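Local coordinates for lipopolysaccharide biosynthesis protein wbpB (Thermus thermophilus, PDB 3O9Z) that acts as an NAD-dependent dehydrogenase in the biosynthesis of the bacterial sugar 2,3-diacetamido-2,3-dideoxy-D-mannuronic acid, at residues F188-V202 and Y215-L227. Sequence-based numbering, arbitrary orientation.
Sequences FFDLLAWLFGRALHV and YLELEGARVRWFL
Phe189 turns the edge of its ring onto one face of the Trp225 indole, an edge-to-face pair with planes at 83° and Phe189 CZ 3.8 Å from Trp225 CZ2. Phe188 meets the same indole obliquely, its CZ 3.7 Å from Trp225 CE3, while Leu227 CB lies at the edge of the Phe188 ring. The three rings form an aromatic cluster, for Phe188 CE2 also lies over one face of Phe189. Trp225 CB points toward helix 188-196, and with CG between the backbone N and carbonyl carbon (chi1 58°) the indole is placed beside both phenylalanines. Further along, Leu192 and Val223 meet tip to tip, and Leu192 CD1 also touches Leu216 CD1. At the helix end Ala221 CB lies 3.6 Å from the Phe196 ring centroid, a CH-pi contact over the face; Leu195 CB covers the opposite face. The tightest pair of side-chain carbons is Ala199 CB and Leu218 CD2, at 3.4 Å.

Polar bonds hold the chain as it leaves the helix. Phe196 O accepts Gly220 N on a lone pair, and Glu219 OE1 takes Arg198 N in a nearly straight bond of 2.9 Å (176°). Gly197 leaves the helix with positive phi, a conformation suited to glycine, with Glu219 OE1 close to its CA.

The solvent side is looser. There Leu200 only grazes the Glu217 carboxylate, its CD1 4.0 Å from OE2, and the His201 imidazole turns to Glu203. The backbone beneath is firmer: Glu217 O receives both Leu200 N (2.7 Å) and His201 N, defining a classic beta bulge, and Glu217 N returns a bond to His201 O. The helix thus packs on a mixed sheet and leads into its outermost strand within this chain, the alpha/beta packing of the C-terminal domain in Gfo/Idh/MocA oxidoreductases, with Phe188 against Tyr158 of the 2-oxoglutarate site.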
loop_
_atom_site.group_PDB
_atom_site.type_symbol
_atom_site.label_atom_id
_atom_site.label_comp_id
_atom_site.label_asym_id
_atom_site.label_seq_id
_atom_site.Cartn_x
_atom_site.Cartn_y
_atom_site.Cartn_z
ATOM N N PHE A 188 2.529 -31.248 -1.928
ATOM C CA PHE A 188 2.223 -32.670 -2.042
ATOM C C PHE A 188 1.874 -33.096 -3.464
ATOM O O PHE A 188 2.180 -34.258 -3.794
ATOM C CB PHE A 188 1.235 -33.172 -0.971
ATOM C CG PHE A 188 -0.204 -32.801 -1.197
ATOM C CD1 PHE A 188 -0.777 -31.775 -0.478
ATOM C CD2 PHE A 188 -0.993 -33.528 -2.085
ATOM C CE1 PHE A 188 -2.089 -31.427 -0.667
ATOM C CE2 PHE A 188 -2.309 -33.178 -2.273
ATOM C CZ PHE A 188 -2.839 -32.120 -1.561
ATOM N N PHE A 189 1.255 -32.240 -4.286
ATOM C CA PHE A 189 1.047 -32.618 -5.694
ATOM C C PHE A 189 2.423 -32.882 -6.305
ATOM O O PHE A 189 2.605 -33.833 -7.095
ATOM C CB PHE A 189 0.159 -31.646 -6.478
ATOM C CG PHE A 189 -1.258 -31.644 -5.993
ATOM C CD1 PHE A 189 -2.054 -32.781 -6.088
ATOM C CD2 PHE A 189 -1.802 -30.506 -5.433
ATOM C CE1 PHE A 189 -3.349 -32.763 -5.608
ATOM C CE2 PHE A 189 -3.106 -30.487 -4.999
ATOM C CZ PHE A 189 -3.873 -31.620 -5.037
ATOM N N ASP A 190 3.400 -32.037 -5.980
ATOM C CA ASP A 190 4.738 -32.232 -6.496
ATOM C C ASP A 190 5.422 -33.479 -5.948
ATOM O O ASP A 190 6.066 -34.228 -6.712
ATOM C CB ASP A 190 5.572 -30.965 -6.273
ATOM C CG ASP A 190 6.943 -31.114 -6.861
ATOM O OD1 ASP A 190 7.048 -30.908 -8.096
ATOM O OD2 ASP A 190 7.835 -31.518 -6.086
ATOM N N LEU A 191 5.262 -33.749 -4.653
ATOM C CA LEU A 191 5.789 -34.972 -4.052
ATOM C C LEU A 191 5.233 -36.187 -4.790
ATOM O O LEU A 191 5.995 -37.105 -5.153
ATOM C CB LEU A 191 5.376 -35.037 -2.565
ATOM C CG LEU A 191 5.678 -36.356 -1.848
ATOM C CD1 LEU A 191 7.181 -36.670 -1.838
ATOM C CD2 LEU A 191 5.110 -36.314 -0.415
ATOM N N LEU A 192 3.929 -36.181 -5.018
ATOM C CA LEU A 192 3.290 -37.326 -5.668
ATOM C C LEU A 192 3.720 -37.470 -7.119
ATOM O O LEU A 192 3.899 -38.606 -7.573
ATOM C CB LEU A 192 1.777 -37.192 -5.613
ATOM C CG LEU A 192 1.217 -37.274 -4.183
ATOM C CD1 LEU A 192 -0.253 -36.817 -4.178
ATOM C CD2 LEU A 192 1.376 -38.671 -3.508
ATOM N N ALA A 193 3.899 -36.374 -7.853
ATOM C CA ALA A 193 4.374 -36.443 -9.233
ATOM C C ALA A 193 5.796 -36.984 -9.265
ATOM O O ALA A 193 6.162 -37.790 -10.143
ATOM C CB ALA A 193 4.267 -35.044 -9.915
ATOM N N TRP A 194 6.633 -36.494 -8.365
ATOM C CA TRP A 194 8.020 -36.969 -8.249
ATOM C C TRP A 194 8.101 -38.475 -7.966
ATOM O O TRP A 194 8.893 -39.192 -8.606
ATOM C CB TRP A 194 8.692 -36.165 -7.127
ATOM C CG TRP A 194 10.109 -36.466 -6.809
ATOM C CD1 TRP A 194 11.182 -36.388 -7.659
ATOM C CD2 TRP A 194 10.635 -36.725 -5.500
ATOM N NE1 TRP A 194 12.336 -36.639 -6.945
ATOM C CE2 TRP A 194 12.033 -36.806 -5.618
ATOM C CE3 TRP A 194 10.059 -36.842 -4.232
ATOM C CZ2 TRP A 194 12.861 -37.086 -4.525
ATOM C CZ3 TRP A 194 10.882 -37.100 -3.137
ATOM C CH2 TRP A 194 12.271 -37.220 -3.297
ATOM N N LEU A 195 7.274 -38.976 -7.046
ATOM C CA LEU A 195 7.282 -40.399 -6.726
ATOM C C LEU A 195 6.576 -41.258 -7.775
ATOM O O LEU A 195 7.052 -42.363 -8.060
ATOM C CB LEU A 195 6.605 -40.633 -5.384
ATOM C CG LEU A 195 7.257 -39.961 -4.165
ATOM C CD1 LEU A 195 6.363 -40.187 -2.938
ATOM C CD2 LEU A 195 8.664 -40.551 -3.929
ATOM N N PHE A 196 5.483 -40.767 -8.332
ATOM C CA PHE A 196 4.520 -41.632 -9.019
ATOM C C PHE A 196 4.167 -41.209 -10.433
ATOM O O PHE A 196 3.358 -41.862 -11.102
ATOM C CB PHE A 196 3.235 -41.785 -8.205
ATOM C CG PHE A 196 3.436 -42.302 -6.811
ATOM C CD1 PHE A 196 4.031 -43.539 -6.599
ATOM C CD2 PHE A 196 3.021 -41.565 -5.714
ATOM C CE1 PHE A 196 4.187 -44.039 -5.303
ATOM C CE2 PHE A 196 3.160 -42.033 -4.436
ATOM C CZ PHE A 196 3.759 -43.279 -4.210
ATOM N N GLY A 197 4.741 -40.120 -10.920
ATOM C CA GLY A 197 4.456 -39.703 -12.291
ATOM C C GLY A 197 3.226 -38.890 -12.601
ATOM O O GLY A 197 2.688 -38.198 -11.741
ATOM N N ARG A 198 2.777 -38.954 -13.850
ATOM C CA ARG A 198 1.796 -38.035 -14.376
ATOM C C ARG A 198 0.409 -38.474 -13.926
ATOM O O ARG A 198 0.119 -39.686 -13.815
ATOM C CB ARG A 198 1.840 -38.083 -15.910
ATOM C CG ARG A 198 0.930 -37.074 -16.623
ATOM C CD ARG A 198 0.836 -37.324 -18.151
ATOM N NE ARG A 198 -0.063 -36.369 -18.794
ATOM C CZ ARG A 198 0.315 -35.171 -19.233
ATOM N NH1 ARG A 198 1.577 -34.782 -19.117
ATOM N NH2 ARG A 198 -0.568 -34.358 -19.796
ATOM N N ALA A 199 -0.481 -37.514 -13.735
ATOM C CA ALA A 199 -1.840 -37.809 -13.374
ATOM C C ALA A 199 -2.702 -38.122 -14.591
ATOM O O ALA A 199 -2.971 -37.266 -15.456
ATOM C CB ALA A 199 -2.458 -36.660 -12.553
ATOM N N LEU A 200 -3.201 -39.349 -14.628
ATOM C CA LEU A 200 -4.111 -39.751 -15.699
ATOM C C LEU A 200 -5.537 -39.312 -15.456
ATOM O O LEU A 200 -6.302 -39.100 -16.391
ATOM C CB LEU A 200 -4.042 -41.288 -15.795
ATOM C CG LEU A 200 -2.642 -41.907 -15.871
ATOM C CD1 LEU A 200 -2.794 -43.426 -16.011
ATOM C CD2 LEU A 200 -1.878 -41.352 -17.075
ATOM N N HIS A 201 -5.920 -39.161 -14.193
ATOM C CA HIS A 201 -7.286 -38.813 -13.841
ATOM C C HIS A 201 -7.234 -38.025 -12.548
ATOM O O HIS A 201 -6.471 -38.351 -11.645
ATOM C CB HIS A 201 -8.125 -40.090 -13.658
ATOM C CG HIS A 201 -9.510 -39.856 -13.138
ATOM N ND1 HIS A 201 -10.484 -39.201 -13.860
ATOM C CD2 HIS A 201 -10.114 -40.287 -12.004
ATOM C CE1 HIS A 201 -11.614 -39.195 -13.175
ATOM N NE2 HIS A 201 -11.416 -39.851 -12.046
ATOM N N VAL A 202 -8.000 -36.941 -12.485
ATOM C CA VAL A 202 -8.057 -36.122 -11.272
ATOM C C VAL A 202 -9.505 -35.900 -10.856
ATOM O O VAL A 202 -10.366 -35.670 -11.729
ATOM C CB VAL A 202 -7.483 -34.714 -11.552
ATOM C CG1 VAL A 202 -7.597 -33.847 -10.282
ATOM C CG2 VAL A 202 -6.032 -34.826 -11.949
ATOM N N TYR A 215 -9.070 -37.236 -5.308
ATOM C CA TYR A 215 -8.442 -38.503 -5.724
ATOM C C TYR A 215 -7.617 -38.252 -6.969
ATOM O O TYR A 215 -8.006 -37.425 -7.820
ATOM C CB TYR A 215 -9.565 -39.501 -6.037
ATOM C CG TYR A 215 -9.127 -40.843 -6.595
ATOM C CD1 TYR A 215 -8.623 -41.820 -5.719
ATOM C CD2 TYR A 215 -9.163 -41.085 -7.955
ATOM C CE1 TYR A 215 -8.205 -43.024 -6.207
ATOM C CE2 TYR A 215 -8.742 -42.342 -8.444
ATOM C CZ TYR A 215 -8.278 -43.264 -7.549
ATOM O OH TYR A 215 -7.905 -44.496 -8.079
ATOM N N LEU A 216 -6.487 -38.925 -7.114
ATOM C CA LEU A 216 -5.701 -38.911 -8.333
ATOM C C LEU A 216 -5.452 -40.341 -8.755
ATOM O O LEU A 216 -5.120 -41.173 -7.923
ATOM C CB LEU A 216 -4.309 -38.303 -8.131
ATOM C CG LEU A 216 -4.311 -36.922 -7.468
ATOM C CD1 LEU A 216 -2.943 -36.571 -6.892
ATOM C CD2 LEU A 216 -4.672 -35.910 -8.587
ATOM N N GLU A 217 -5.472 -40.582 -10.053
ATOM C CA GLU A 217 -4.842 -41.783 -10.602
ATOM C C GLU A 217 -3.575 -41.347 -11.300
ATOM O O GLU A 217 -3.656 -40.631 -12.308
ATOM C CB GLU A 217 -5.793 -42.466 -11.592
ATOM C CG GLU A 217 -5.163 -43.770 -12.144
ATOM C CD GLU A 217 -5.841 -44.303 -13.403
ATOM O OE1 GLU A 217 -6.738 -43.651 -13.968
ATOM O OE2 GLU A 217 -5.446 -45.397 -13.842
ATOM N N LEU A 218 -2.428 -41.765 -10.775
ATOM C CA LEU A 218 -1.126 -41.437 -11.359
ATOM C C LEU A 218 -0.539 -42.687 -12.004
ATOM O O LEU A 218 -0.989 -43.817 -11.719
ATOM C CB LEU A 218 -0.151 -40.957 -10.279
ATOM C CG LEU A 218 -0.741 -39.855 -9.365
ATOM C CD1 LEU A 218 0.215 -39.526 -8.219
ATOM C CD2 LEU A 218 -1.234 -38.632 -10.133
ATOM N N GLU A 219 0.456 -42.496 -12.856
ATOM C CA GLU A 219 1.117 -43.651 -13.485
ATOM C C GLU A 219 1.497 -44.696 -12.448
ATOM O O GLU A 219 1.248 -45.902 -12.685
ATOM C CB GLU A 219 2.374 -43.183 -14.209
ATOM C CG GLU A 219 2.024 -42.416 -15.477
ATOM C CD GLU A 219 3.275 -41.842 -16.135
ATOM O OE1 GLU A 219 3.925 -40.944 -15.554
ATOM O OE2 GLU A 219 3.672 -42.334 -17.220
ATOM N N GLY A 220 1.999 -44.303 -11.278
ATOM C CA GLY A 220 2.511 -45.250 -10.292
ATOM C C GLY A 220 1.689 -45.397 -9.033
ATOM O O GLY A 220 2.131 -46.040 -8.084
ATOM N N ALA A 221 0.517 -44.769 -8.956
ATOM C CA ALA A 221 -0.270 -44.845 -7.720
ATOM C C ALA A 221 -1.697 -44.403 -7.902
ATOM O O ALA A 221 -1.998 -43.551 -8.732
ATOM C CB ALA A 221 0.342 -43.932 -6.633
ATOM N N ARG A 222 -2.567 -44.894 -7.029
ATOM C CA ARG A 222 -3.906 -44.324 -6.848
ATOM C C ARG A 222 -3.869 -43.611 -5.511
ATOM O O ARG A 222 -3.465 -44.183 -4.509
ATOM C CB ARG A 222 -4.946 -45.464 -6.781
ATOM C CG ARG A 222 -5.031 -46.210 -8.130
ATOM C CD ARG A 222 -5.850 -47.532 -7.962
ATOM N NE ARG A 222 -5.127 -48.528 -7.166
ATOM C CZ ARG A 222 -4.254 -49.380 -7.701
ATOM N NH1 ARG A 222 -3.658 -50.257 -6.907
ATOM N NH2 ARG A 222 -3.997 -49.388 -8.997
ATOM N N VAL A 223 -4.249 -42.336 -5.464
ATOM C CA VAL A 223 -4.029 -41.525 -4.267
ATOM C C VAL A 223 -5.302 -40.892 -3.780
ATOM O O VAL A 223 -5.970 -40.209 -4.558
ATOM C CB VAL A 223 -3.023 -40.372 -4.559
ATOM C CG1 VAL A 223 -2.629 -39.624 -3.246
ATOM C CG2 VAL A 223 -1.769 -40.932 -5.259
ATOM N N ARG A 224 -5.674 -41.088 -2.520
ATOM C CA ARG A 224 -6.782 -40.321 -1.920
ATOM C C ARG A 224 -6.093 -39.229 -1.120
ATOM O O ARG A 224 -5.193 -39.538 -0.316
ATOM C CB ARG A 224 -7.612 -41.215 -1.004
ATOM C CG ARG A 224 -8.318 -42.323 -1.794
ATOM C CD ARG A 224 -9.111 -43.214 -0.866
ATOM N NE ARG A 224 -8.260 -44.129 -0.123
ATOM C CZ ARG A 224 -8.661 -44.752 0.982
ATOM N NH1 ARG A 224 -7.854 -45.619 1.617
ATOM N NH2 ARG A 224 -9.834 -44.417 1.505
ATOM N N TRP A 225 -6.469 -37.961 -1.315
ATOM C CA TRP A 225 -5.778 -36.847 -0.664
ATOM C C TRP A 225 -6.723 -35.925 0.080
ATOM O O TRP A 225 -7.879 -35.770 -0.286
ATOM C CB TRP A 225 -4.881 -36.093 -1.659
ATOM C CG TRP A 225 -5.604 -35.522 -2.869
ATOM C CD1 TRP A 225 -5.754 -36.120 -4.109
ATOM C CD2 TRP A 225 -6.248 -34.260 -2.956
ATOM N NE1 TRP A 225 -6.449 -35.282 -4.960
ATOM C CE2 TRP A 225 -6.744 -34.129 -4.274
ATOM C CE3 TRP A 225 -6.385 -33.180 -2.066
ATOM C CZ2 TRP A 225 -7.432 -33.008 -4.728
ATOM C CZ3 TRP A 225 -7.077 -32.066 -2.538
ATOM C CH2 TRP A 225 -7.599 -31.984 -3.838
ATOM N N PHE A 226 -6.201 -35.317 1.146
ATOM C CA PHE A 226 -6.927 -34.372 1.961
ATOM C C PHE A 226 -5.959 -33.286 2.370
ATOM O O PHE A 226 -4.858 -33.603 2.849
ATOM C CB PHE A 226 -7.496 -35.089 3.191
ATOM C CG PHE A 226 -8.273 -34.187 4.107
ATOM C CD1 PHE A 226 -9.653 -34.133 4.002
ATOM C CD2 PHE A 226 -7.618 -33.410 5.059
ATOM C CE1 PHE A 226 -10.389 -33.315 4.839
ATOM C CE2 PHE A 226 -8.354 -32.572 5.910
ATOM C CZ PHE A 226 -9.749 -32.500 5.766
ATOM N N LEU A 227 -6.381 -32.047 2.147
ATOM C CA LEU A 227 -5.581 -30.853 2.453
ATOM C C LEU A 227 -6.420 -29.908 3.336
ATOM O O LEU A 227 -7.556 -29.578 2.973
ATOM C CB LEU A 227 -5.271 -30.185 1.098
ATOM C CG LEU A 227 -4.725 -28.764 1.234
ATOM C CD1 LEU A 227 -3.385 -28.696 1.964
ATOM C CD2 LEU A 227 -4.639 -28.206 -0.212
#